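Local coordinates for protein beta-glucosidase (PDB 6JXG) that probably hydrolyses terminal, non-reducing beta-D-glucosyl residues to release beta-D-glucose, as a secreted glycoside hydrolase of family 3 acting in cellulose degradation, at residues 202-205 with 211-214; 177-182 with 220-225; 155-160 with 184-189. All coordinates share one frame; numbering follows the deposited sequence.

Overall arrangement
From the N terminus, all three contacts lie in the TIM-barrel-type domain of a family 3 glycoside hydrolase. Strand 151-157 comes first, and contact 3 closes its loop when helix 184-191 packs back against it. Contact 2 opens inside that loop, at helix 175-182, and closes only at the end of helix 214-222, so the two loops cross. Contact 1, a short loop around a glycosylated hairpin, follows contact 3 in series and is nested within contact 2. The contacts touch one another: Phe178 of contact 2 packs on Phe204 of contact 1, and Phe214 of contact 1 meets Phe157 and Ile158 of contact 3.

Contact 1. Residues 202-205 with 211-214; sequences NKFN and ENNF. With NAG (2-acetamido-2-deoxy-beta-D-glucopyranose), chain D.
Phe204 and Phe214 stack beneath an N-glycosylation site, where a beta-hairpin formed by strands 203-204 and 207-208 runs on into helix 214-222 of the barrel domain. The sequon begins at Asn205 and ends at Thr207, and Asn205 ND2 is covalently bonded to C1 of the NAG at 1.4 Å. Just before it, Phe204 turns its side chain in toward the start of the helix. The two phenyl rings form an offset stack with centroids 4.9 Å apart and planes inclined by 30°. Phe214 CE1 lies over one face of the Phe204 ring, displaced toward the rim, and comes within 3.4 Å of Phe204 CG. Phe214 reaches this place because its CG sits between the backbone N and the carbonyl carbon (chi1 82°), which raises the ring toward the hairpin. The sugar meets the same phenylalanine from another side: the acetamido carbon C7 of the NAG lies at the edge of the Phe204 ring, in its plane, 3.8 Å from CE1.

Asn212 caps the turn leading into the helix. Its OD1 accepts a nearly straight bond from Phe214 N at 2.9 Å, an Asx turn that caps the helix, while its ND2 makes a weak hydrogen bond to Thr207 O in the hairpin. That amide nitrogen also lies 3.0 Å from Phe204 O, but at too poor an angle for a bond. Beyond these segments, the ring of Phe178 packs against Phe204 and that of Phe157 against Phe214. The chemistry is thus mainly aromatic, with the Asn212 amide capping the helix and linked only weakly to the hairpin, so the sugar-bearing Asn205 directly follows a residue whose ring is buried in an aromatic stack.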
loop_
_atom_site.group_PDB
_atom_site.type_symbol
_atom_site.label_atom_id
_atom_site.label_comp_id
_atom_site.label_asym_id
_atom_site.label_seq_id
_atom_site.Cartn_x
_atom_site.Cartn_y
_atom_site.Cartn_z
ATOM N N ASN A 202 13.983 -9.020 -8.016
ATOM C CA ASN A 202 13.747 -9.812 -9.191
ATOM C C ASN A 202 14.568 -9.266 -10.340
ATOM O O ASN A 202 15.065 -8.147 -10.278
ATOM C CB ASN A 202 12.252 -9.790 -9.559
ATOM C CG ASN A 202 11.731 -8.331 -9.660
ATOM O OD1 ASN A 202 11.539 -7.651 -8.653
ATOM N ND2 ASN A 202 11.607 -7.838 -10.875
ATOM N N LYS A 203 14.709 -10.064 -11.410
ATOM C CA LYS A 203 15.242 -9.525 -12.644
ATOM C C LYS A 203 14.122 -8.745 -13.320
ATOM O O LYS A 203 12.944 -9.104 -13.200
ATOM C CB LYS A 203 15.795 -10.616 -13.601
ATOM C CG LYS A 203 16.768 -11.508 -12.922
ATOM C CD LYS A 203 17.282 -12.624 -13.781
ATOM C CE LYS A 203 18.372 -13.363 -13.025
ATOM N NZ LYS A 203 18.677 -14.551 -13.821
ATOM N N PHE A 204 14.503 -7.700 -14.006
ATOM C CA PHE A 204 13.640 -7.010 -14.955
ATOM C C PHE A 204 14.266 -7.118 -16.371
ATOM O O PHE A 204 15.383 -6.699 -16.581
ATOM C CB PHE A 204 13.475 -5.515 -14.586
ATOM C CG PHE A 204 12.513 -4.806 -15.471
ATOM C CD1 PHE A 204 12.933 -4.245 -16.655
ATOM C CD2 PHE A 204 11.177 -4.764 -15.149
ATOM C CE1 PHE A 204 12.041 -3.635 -17.502
ATOM C CE2 PHE A 204 10.269 -4.184 -16.014
ATOM C CZ PHE A 204 10.705 -3.633 -17.177
ATOM N N ASN A 205 13.515 -7.611 -17.346
ATOM C CA ASN A 205 14.045 -7.795 -18.710
ATOM C C ASN A 205 15.369 -8.513 -18.648
ATOM O O ASN A 205 16.292 -8.204 -19.415
ATOM C CB ASN A 205 14.153 -6.477 -19.472
ATOM C CG ASN A 205 12.818 -6.061 -20.111
ATOM O OD1 ASN A 205 11.759 -6.625 -19.828
ATOM N ND2 ASN A 205 12.875 -5.049 -20.911
ATOM N N GLU A 211 20.997 -4.085 -10.647
ATOM C CA GLU A 211 22.090 -4.157 -11.639
ATOM C C GLU A 211 21.682 -3.653 -12.976
ATOM O O GLU A 211 22.394 -3.753 -13.941
ATOM C CB GLU A 211 22.457 -5.590 -11.803
ATOM C CG GLU A 211 22.875 -6.323 -10.548
ATOM C CD GLU A 211 24.328 -6.073 -10.091
ATOM O OE1 GLU A 211 25.278 -5.943 -10.941
ATOM O OE2 GLU A 211 24.556 -5.996 -8.863
ATOM N N ASN A 212 20.489 -3.080 -13.051
ATOM C CA ASN A 212 19.829 -2.730 -14.306
ATOM C C ASN A 212 19.915 -1.259 -14.540
ATOM O O ASN A 212 19.447 -0.437 -13.729
ATOM C CB ASN A 212 18.318 -3.151 -14.225
ATOM C CG ASN A 212 17.640 -3.125 -15.555
ATOM O OD1 ASN A 212 17.716 -2.108 -16.318
ATOM N ND2 ASN A 212 17.042 -4.246 -15.911
ATOM N N ASN A 213 20.421 -0.887 -15.724
ATOM C CA ASN A 213 20.620 0.503 -16.029
ATOM C C ASN A 213 19.333 1.322 -16.024
ATOM O O ASN A 213 19.421 2.513 -16.098
ATOM C CB ASN A 213 21.287 0.699 -17.411
ATOM C CG ASN A 213 22.758 0.284 -17.423
ATOM O OD1 ASN A 213 23.368 -0.086 -16.434
ATOM N ND2 ASN A 213 23.319 0.316 -18.588
ATOM N N PHE A 214 18.159 0.699 -15.980
ATOM C CA PHE A 214 16.915 1.469 -15.805
ATOM C C PHE A 214 16.790 2.333 -14.570
ATOM O O PHE A 214 15.970 3.256 -14.513
ATOM C CB PHE A 214 15.693 0.631 -16.089
ATOM C CG PHE A 214 15.184 -0.267 -14.994
ATOM C CD1 PHE A 214 13.894 -0.780 -15.144
ATOM C CD2 PHE A 214 15.934 -0.671 -13.912
ATOM C CE1 PHE A 214 13.372 -1.710 -14.225
ATOM C CE2 PHE A 214 15.411 -1.582 -12.989
ATOM C CZ PHE A 214 14.125 -2.090 -13.121
HETATM C C1 NAG D . 11.755 -4.538 -21.625
HETATM C C2 NAG D . 12.079 -3.091 -21.999
HETATM C C3 NAG D . 11.026 -2.684 -23.009
HETATM C C4 NAG D . 11.152 -3.628 -24.175
HETATM C C5 NAG D . 10.528 -4.884 -23.590
HETATM C C6 NAG D . 10.161 -5.844 -24.700
HETATM C C7 NAG D . 13.247 -1.536 -20.393
HETATM C C8 NAG D . 14.611 -2.045 -20.640
HETATM N N2 NAG D . 12.130 -2.048 -20.976
HETATM O O3 NAG D . 11.292 -1.385 -23.429
HETATM O O4 NAG D . 10.570 -3.068 -25.288
HETATM O O5 NAG D . 11.635 -5.342 -22.791
HETATM O O6 NAG D . 11.436 -6.173 -25.210
HETATM O O7 NAG D . 13.184 -0.645 -19.525
#

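Contact 2. Residues 177-182 with 220-225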
loop_
_atom_site.group_PDB
_atom_site.type_symbol
_atom_site.label_atom_id
_atom_site.label_comp_id
_atom_site.label_asym_id
_atom_site.label_seq_id
_atom_site.Cartn_x
_atom_site.Cartn_y
_atom_site.Cartn_z
ATOM N N THR A 177 2.606 -0.865 -20.904
ATOM C CA THR A 177 2.175 -1.436 -19.612
ATOM C C THR A 177 3.069 -0.917 -18.486
ATOM O O THR A 177 2.575 -0.570 -17.385
ATOM C CB THR A 177 2.198 -2.979 -19.620
ATOM O OG1 THR A 177 1.335 -3.419 -20.656
ATOM C CG2 THR A 177 1.729 -3.584 -18.316
ATOM N N PHE A 178 4.366 -0.870 -18.762
ATOM C CA PHE A 178 5.340 -0.382 -17.767
ATOM C C PHE A 178 4.983 1.021 -17.329
ATOM O O PHE A 178 4.847 1.313 -16.116
ATOM C CB PHE A 178 6.754 -0.485 -18.349
ATOM C CG PHE A 178 7.838 -0.130 -17.366
ATOM C CD1 PHE A 178 8.228 -1.030 -16.407
ATOM C CD2 PHE A 178 8.501 1.024 -17.464
ATOM C CE1 PHE A 178 9.260 -0.727 -15.507
ATOM C CE2 PHE A 178 9.524 1.358 -16.547
ATOM C CZ PHE A 178 9.883 0.474 -15.564
ATOM N N HIS A 179 4.786 1.931 -18.292
ATOM C CA HIS A 179 4.512 3.333 -17.957
ATOM C C HIS A 179 3.118 3.642 -17.379
ATOM O O HIS A 179 2.999 4.490 -16.460
ATOM C CB HIS A 179 4.753 4.196 -19.224
ATOM C CG HIS A 179 6.199 4.396 -19.512
ATOM N ND1 HIS A 179 6.970 3.470 -20.179
ATOM C CD2 HIS A 179 7.024 5.407 -19.184
ATOM C CE1 HIS A 179 8.212 3.920 -20.262
ATOM N NE2 HIS A 179 8.272 5.096 -19.666
ATOM N N GLU A 180 2.087 2.976 -17.902
ATOM C CA GLU A 180 0.705 3.268 -17.494
ATOM C C GLU A 180 0.266 2.606 -16.240
ATOM O O GLU A 180 -0.716 3.062 -15.632
ATOM C CB GLU A 180 -0.327 2.987 -18.577
ATOM C CG GLU A 180 -0.198 4.012 -19.670
ATOM C CD GLU A 180 -1.165 3.843 -20.854
ATOM O OE1 GLU A 180 -2.302 3.355 -20.724
ATOM O OE2 GLU A 180 -0.718 4.262 -21.910
ATOM N N LEU A 181 0.926 1.526 -15.874
ATOM C CA LEU A 181 0.460 0.704 -14.794
ATOM C C LEU A 181 1.530 0.677 -13.672
ATOM O O LEU A 181 1.370 1.385 -12.687
ATOM C CB LEU A 181 0.086 -0.651 -15.333
ATOM C CG LEU A 181 -0.634 -1.540 -14.427
ATOM C CD1 LEU A 181 -1.866 -0.750 -13.907
ATOM C CD2 LEU A 181 -1.001 -2.804 -15.165
ATOM N N TYR A 182 2.626 -0.053 -13.855
ATOM C CA TYR A 182 3.563 -0.316 -12.768
ATOM C C TYR A 182 4.434 0.897 -12.361
ATOM O O TYR A 182 4.672 1.139 -11.204
ATOM C CB TYR A 182 4.448 -1.582 -13.094
ATOM C CG TYR A 182 3.569 -2.788 -13.307
ATOM C CD1 TYR A 182 2.974 -3.400 -12.229
ATOM C CD2 TYR A 182 3.140 -3.148 -14.606
ATOM C CE1 TYR A 182 2.098 -4.478 -12.410
ATOM C CE2 TYR A 182 2.229 -4.171 -14.783
ATOM C CZ TYR A 182 1.702 -4.853 -13.688
ATOM O OH TYR A 182 0.740 -5.900 -13.808
ATOM N N LYS A 220 16.178 8.130 -12.819
ATOM C CA LYS A 220 16.957 9.367 -12.799
ATOM C C LYS A 220 16.890 10.189 -14.084
ATOM O O LYS A 220 17.161 11.407 -14.030
ATOM C CB LYS A 220 18.404 9.047 -12.442
ATOM C CG LYS A 220 18.506 8.324 -11.090
ATOM C CD LYS A 220 19.887 7.903 -10.687
ATOM C CE LYS A 220 19.940 7.479 -9.224
ATOM N NZ LYS A 220 21.291 7.026 -8.885
ATOM N N GLY A 221 16.569 9.535 -15.208
ATOM C CA GLY A 221 16.480 10.216 -16.541
ATOM C C GLY A 221 15.047 10.686 -16.815
ATOM O O GLY A 221 14.727 11.860 -16.613
ATOM N N GLU A 222 14.186 9.744 -17.198
ATOM C CA GLU A 222 12.833 10.044 -17.578
ATOM C C GLU A 222 12.120 10.790 -16.464
ATOM O O GLU A 222 11.456 11.722 -16.722
ATOM C CB GLU A 222 11.988 8.815 -17.943
ATOM C CG GLU A 222 12.400 8.021 -19.119
ATOM C CD GLU A 222 11.278 7.092 -19.685
ATOM O OE1 GLU A 222 11.548 6.553 -20.771
ATOM O OE2 GLU A 222 10.220 6.924 -19.064
ATOM N N LEU A 223 12.258 10.307 -15.247
ATOM C CA LEU A 223 11.544 10.837 -14.131
ATOM C C LEU A 223 12.375 11.887 -13.293
ATOM O O LEU A 223 11.837 12.463 -12.354
ATOM C CB LEU A 223 10.966 9.699 -13.297
ATOM C CG LEU A 223 9.982 8.743 -14.027
ATOM C CD1 LEU A 223 9.539 7.657 -13.103
ATOM C CD2 LEU A 223 8.782 9.560 -14.512
ATOM N N ASP A 224 13.649 12.131 -13.667
ATOM C CA ASP A 224 14.447 13.173 -13.062
ATOM C C ASP A 224 14.491 13.102 -11.541
ATOM O O ASP A 224 14.495 14.131 -10.850
ATOM C CB ASP A 224 13.922 14.506 -13.539
ATOM C CG ASP A 224 14.954 15.628 -13.443
ATOM O OD1 ASP A 224 14.500 16.770 -13.248
ATOM O OD2 ASP A 224 16.160 15.340 -13.453
ATOM N N PHE A 225 14.590 11.872 -11.043
ATOM C CA PHE A 225 14.624 11.647 -9.640
ATOM C C PHE A 225 15.927 12.229 -9.050
ATOM O O PHE A 225 17.048 11.914 -9.536
ATOM C CB PHE A 225 14.550 10.145 -9.425
ATOM C CG PHE A 225 14.723 9.706 -7.984
ATOM C CD1 PHE A 225 13.893 10.193 -6.962
ATOM C CD2 PHE A 225 15.677 8.736 -7.655
ATOM C CE1 PHE A 225 14.051 9.728 -5.632
ATOM C CE2 PHE A 225 15.857 8.355 -6.320
ATOM C CZ PHE A 225 15.029 8.821 -5.341
#
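His179 NE2 donates to Glu222 OE2 over 2.7 Å, a short bond that joins helix 175-182 to the last residue of helix 214-222 in the TIM-barrel-type domain. The two side chains come from opposite directions, bridging backbones whose nearest CA atoms, those of His179 and Glu222, are 10.7 Å apart. The carboxylate oxygen lies at the edge of the imidazole, only 3° out of the ring plane, and accepts the bond through its syn lone pair, the side of the other oxygen; the N-H...O angle is 162°. The carboxylate is itself turned 31° from the ring. Glu222 spans the distance by running extended beyond CG, which carries its carboxylate out to the tip of the ring.

The imidazole is held from its other nitrogen too. His179 ND1 is hydrogen-bonded to Asp175 O, one turn earlier in its own helix, and since a carbonyl oxygen can only accept, both ring nitrogens act as donors. Such a pattern, with a carboxylate on one side, is likely to favour the charged imidazolium form, and the two bonds together fix how the ring is turned.

The pair also marks a domain junction. Trp678, in the fibronectin type III-like region, stacks on the His179 ring and is touched by Glu222 as well, while the neighbouring Glu180 bonds to the backbone N of Trp678 and forms a salt bridge with Arg176. Directly after Glu222 the helix ends: Asp224 takes up a positive phi, and its N bonds to Gly221 O at 3.1 Å. Within this pair the imidazole bonds to one oxygen, Glu222 OE1 staying 3.8 Å from His179 NE2.

Contact 3. Residues 155-160 with 184-189; sequences KHFIGN and WPFADA
With CG turned anti to its carbonyl carbon (chi1 -76°), Phe186 sends its ring from helix 184-191 onto strand 151-157, where Phe157, its own CG anti to the backbone N (chi1 -176°), presents a ring edge to it. The helix belongs to a beta-alpha-beta crossover of the TIM-barrel-type domain, lying on the connection from strand 151-157 to its parallel neighbour 196-199. The local axes of strand and helix pass 10.4 Å apart, and Phe186 bridges most of that gap.

The two rings form a T-shaped pair, centroids 5.4 Å apart and planes practically perpendicular. Phe157 CD1 is the atom that points in, standing 4.0 Å above the centre of the Phe186 face. At its far end the Phe186 ring runs against backbone: CZ comes within 3.6 Å of His156 O, and the carbonyl carbon of Lys155 lies at the ring edge. Replacing Phe186 by an alanine would remove the face that Phe157 CD1 points into and would probably open a gap between helix and strand, leaving the Phe157 ring freer to shift.

The strand end has an unusual backbone, with cis peptides before both His156 and Ile158. The side chains of Lys155 and His156 start away from the helix, and their polar ends are taken up elsewhere, Lys155 NZ by Leu107 O and His156 ND1 by Gly112 O. Phe157 is further enclosed by Leu215 and Leu219 of helix 214-222, while on the helix side Ala189 packs against Met138 and Ile142. Ile158 follows as an extended branch sliding past Phe186 in the opposite sense, and its CD1 ends 4.0 Å from Phe186 CD2.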
loop_
_atom_site.group_PDB
_atom_site.type_symbol
_atom_site.label_atom_id
_atom_site.label_comp_id
_atom_site.label_asym_id
_atom_site.label_seq_id
_atom_site.Cartn_x
_atom_site.Cartn_y
_atom_site.Cartn_z
ATOM N N LYS A 155 9.240 1.687 -2.417
ATOM C CA LYS A 155 9.818 0.359 -2.733
ATOM C C LYS A 155 8.704 -0.497 -3.360
ATOM O O LYS A 155 7.495 -0.206 -3.104
ATOM C CB LYS A 155 10.423 -0.269 -1.466
ATOM C CG LYS A 155 9.466 -0.745 -0.389
ATOM C CD LYS A 155 10.187 -1.063 0.933
ATOM C CE LYS A 155 9.237 -1.853 1.792
ATOM N NZ LYS A 155 9.795 -2.242 3.095
ATOM N N HIS A 156 8.994 -1.551 -4.102
ATOM C CA HIS A 156 10.263 -2.095 -4.523
ATOM C C HIS A 156 10.253 -1.949 -6.049
ATOM O O HIS A 156 9.312 -2.409 -6.740
ATOM C CB HIS A 156 10.348 -3.587 -4.177
ATOM C CG HIS A 156 9.968 -3.903 -2.765
ATOM N ND1 HIS A 156 8.654 -4.030 -2.359
ATOM C CD2 HIS A 156 10.723 -4.073 -1.657
ATOM C CE1 HIS A 156 8.626 -4.308 -1.064
ATOM N NE2 HIS A 156 9.870 -4.368 -0.628
ATOM N N PHE A 157 11.214 -1.196 -6.556
ATOM C CA PHE A 157 11.293 -0.875 -7.957
ATOM C C PHE A 157 12.050 -2.016 -8.720
ATOM O O PHE A 157 13.258 -2.144 -8.559
ATOM C CB PHE A 157 12.080 0.442 -8.151
ATOM C CG PHE A 157 12.118 0.911 -9.606
ATOM C CD1 PHE A 157 11.065 1.611 -10.112
ATOM C CD2 PHE A 157 13.214 0.585 -10.465
ATOM C CE1 PHE A 157 11.066 2.065 -11.465
ATOM C CE2 PHE A 157 13.226 1.019 -11.799
ATOM C CZ PHE A 157 12.125 1.744 -12.289
ATOM N N ILE A 158 11.401 -2.835 -9.546
ATOM C CA ILE A 158 10.022 -2.788 -9.933
ATOM C C ILE A 158 9.697 -4.212 -10.498
ATOM O O ILE A 158 10.609 -4.977 -10.857
ATOM C CB ILE A 158 9.804 -1.664 -11.030
ATOM C CG1 ILE A 158 8.311 -1.359 -11.204
ATOM C CG2 ILE A 158 10.512 -2.055 -12.335
ATOM C CD1 ILE A 158 7.965 -0.038 -11.887
ATOM N N GLY A 159 8.413 -4.521 -10.674
ATOM C CA GLY A 159 7.992 -5.830 -11.182
ATOM C C GLY A 159 8.112 -6.982 -10.221
ATOM O O GLY A 159 8.099 -8.135 -10.655
ATOM N N ASN A 160 8.199 -6.712 -8.907
ATOM C CA ASN A 160 8.224 -7.800 -7.880
ATOM C C ASN A 160 6.789 -8.085 -7.469
ATOM O O ASN A 160 6.328 -7.737 -6.393
ATOM C CB ASN A 160 9.096 -7.345 -6.741
ATOM C CG ASN A 160 9.166 -8.309 -5.592
ATOM O OD1 ASN A 160 8.974 -9.545 -5.755
ATOM N ND2 ASN A 160 9.485 -7.774 -4.441
ATOM N N TRP A 184 3.558 4.088 -12.746
ATOM C CA TRP A 184 2.743 5.227 -12.455
ATOM C C TRP A 184 2.794 5.673 -10.940
ATOM O O TRP A 184 3.062 6.824 -10.608
ATOM C CB TRP A 184 1.374 4.951 -12.957
ATOM C CG TRP A 184 0.370 6.023 -12.698
ATOM C CD1 TRP A 184 -0.110 6.469 -11.502
ATOM C CD2 TRP A 184 -0.331 6.789 -13.721
ATOM N NE1 TRP A 184 -1.050 7.471 -11.707
ATOM C CE2 TRP A 184 -1.173 7.702 -13.061
ATOM C CE3 TRP A 184 -0.329 6.750 -15.112
ATOM C CZ2 TRP A 184 -2.015 8.571 -13.745
ATOM C CZ3 TRP A 184 -1.148 7.656 -15.825
ATOM C CH2 TRP A 184 -2.005 8.522 -15.137
ATOM N N PRO A 185 2.678 4.714 -10.007
ATOM C CA PRO A 185 2.812 5.157 -8.610
ATOM C C PRO A 185 4.199 5.582 -8.232
ATOM O O PRO A 185 4.333 6.426 -7.341
ATOM C CB PRO A 185 2.427 3.965 -7.787
ATOM C CG PRO A 185 2.121 2.883 -8.751
ATOM C CD PRO A 185 2.185 3.347 -10.154
ATOM N N PHE A 186 5.229 5.019 -8.868
ATOM C CA PHE A 186 6.569 5.526 -8.610
ATOM C C PHE A 186 6.755 6.935 -9.141
ATOM O O PHE A 186 7.393 7.795 -8.498
ATOM C CB PHE A 186 7.651 4.603 -9.160
ATOM C CG PHE A 186 7.860 3.376 -8.336
ATOM C CD1 PHE A 186 8.654 3.414 -7.197
ATOM C CD2 PHE A 186 7.236 2.180 -8.691
ATOM C CE1 PHE A 186 8.887 2.299 -6.438
ATOM C CE2 PHE A 186 7.472 1.041 -7.938
ATOM C CZ PHE A 186 8.346 1.089 -6.807
ATOM N N ALA A 187 6.137 7.231 -10.274
ATOM C CA ALA A 187 6.205 8.619 -10.805
ATOM C C ALA A 187 5.523 9.598 -9.866
ATOM O O ALA A 187 6.092 10.684 -9.563
ATOM C CB ALA A 187 5.610 8.680 -12.223
ATOM N N ASP A 188 4.344 9.230 -9.340
ATOM C CA ASP A 188 3.660 10.075 -8.301
ATOM C C ASP A 188 4.567 10.274 -7.067
ATOM O O ASP A 188 4.704 11.360 -6.507
ATOM C CB ASP A 188 2.310 9.495 -7.850
ATOM C CG ASP A 188 1.131 9.884 -8.773
ATOM O OD1 ASP A 188 1.340 10.445 -9.909
ATOM O OD2 ASP A 188 0.016 9.700 -8.309
ATOM N N ALA A 189 5.223 9.211 -6.673
ATOM C CA ALA A 189 6.123 9.255 -5.537
ATOM C C ALA A 189 7.288 10.205 -5.752
ATOM O O ALA A 189 7.608 11.000 -4.909
ATOM C CB ALA A 189 6.596 7.878 -5.212
#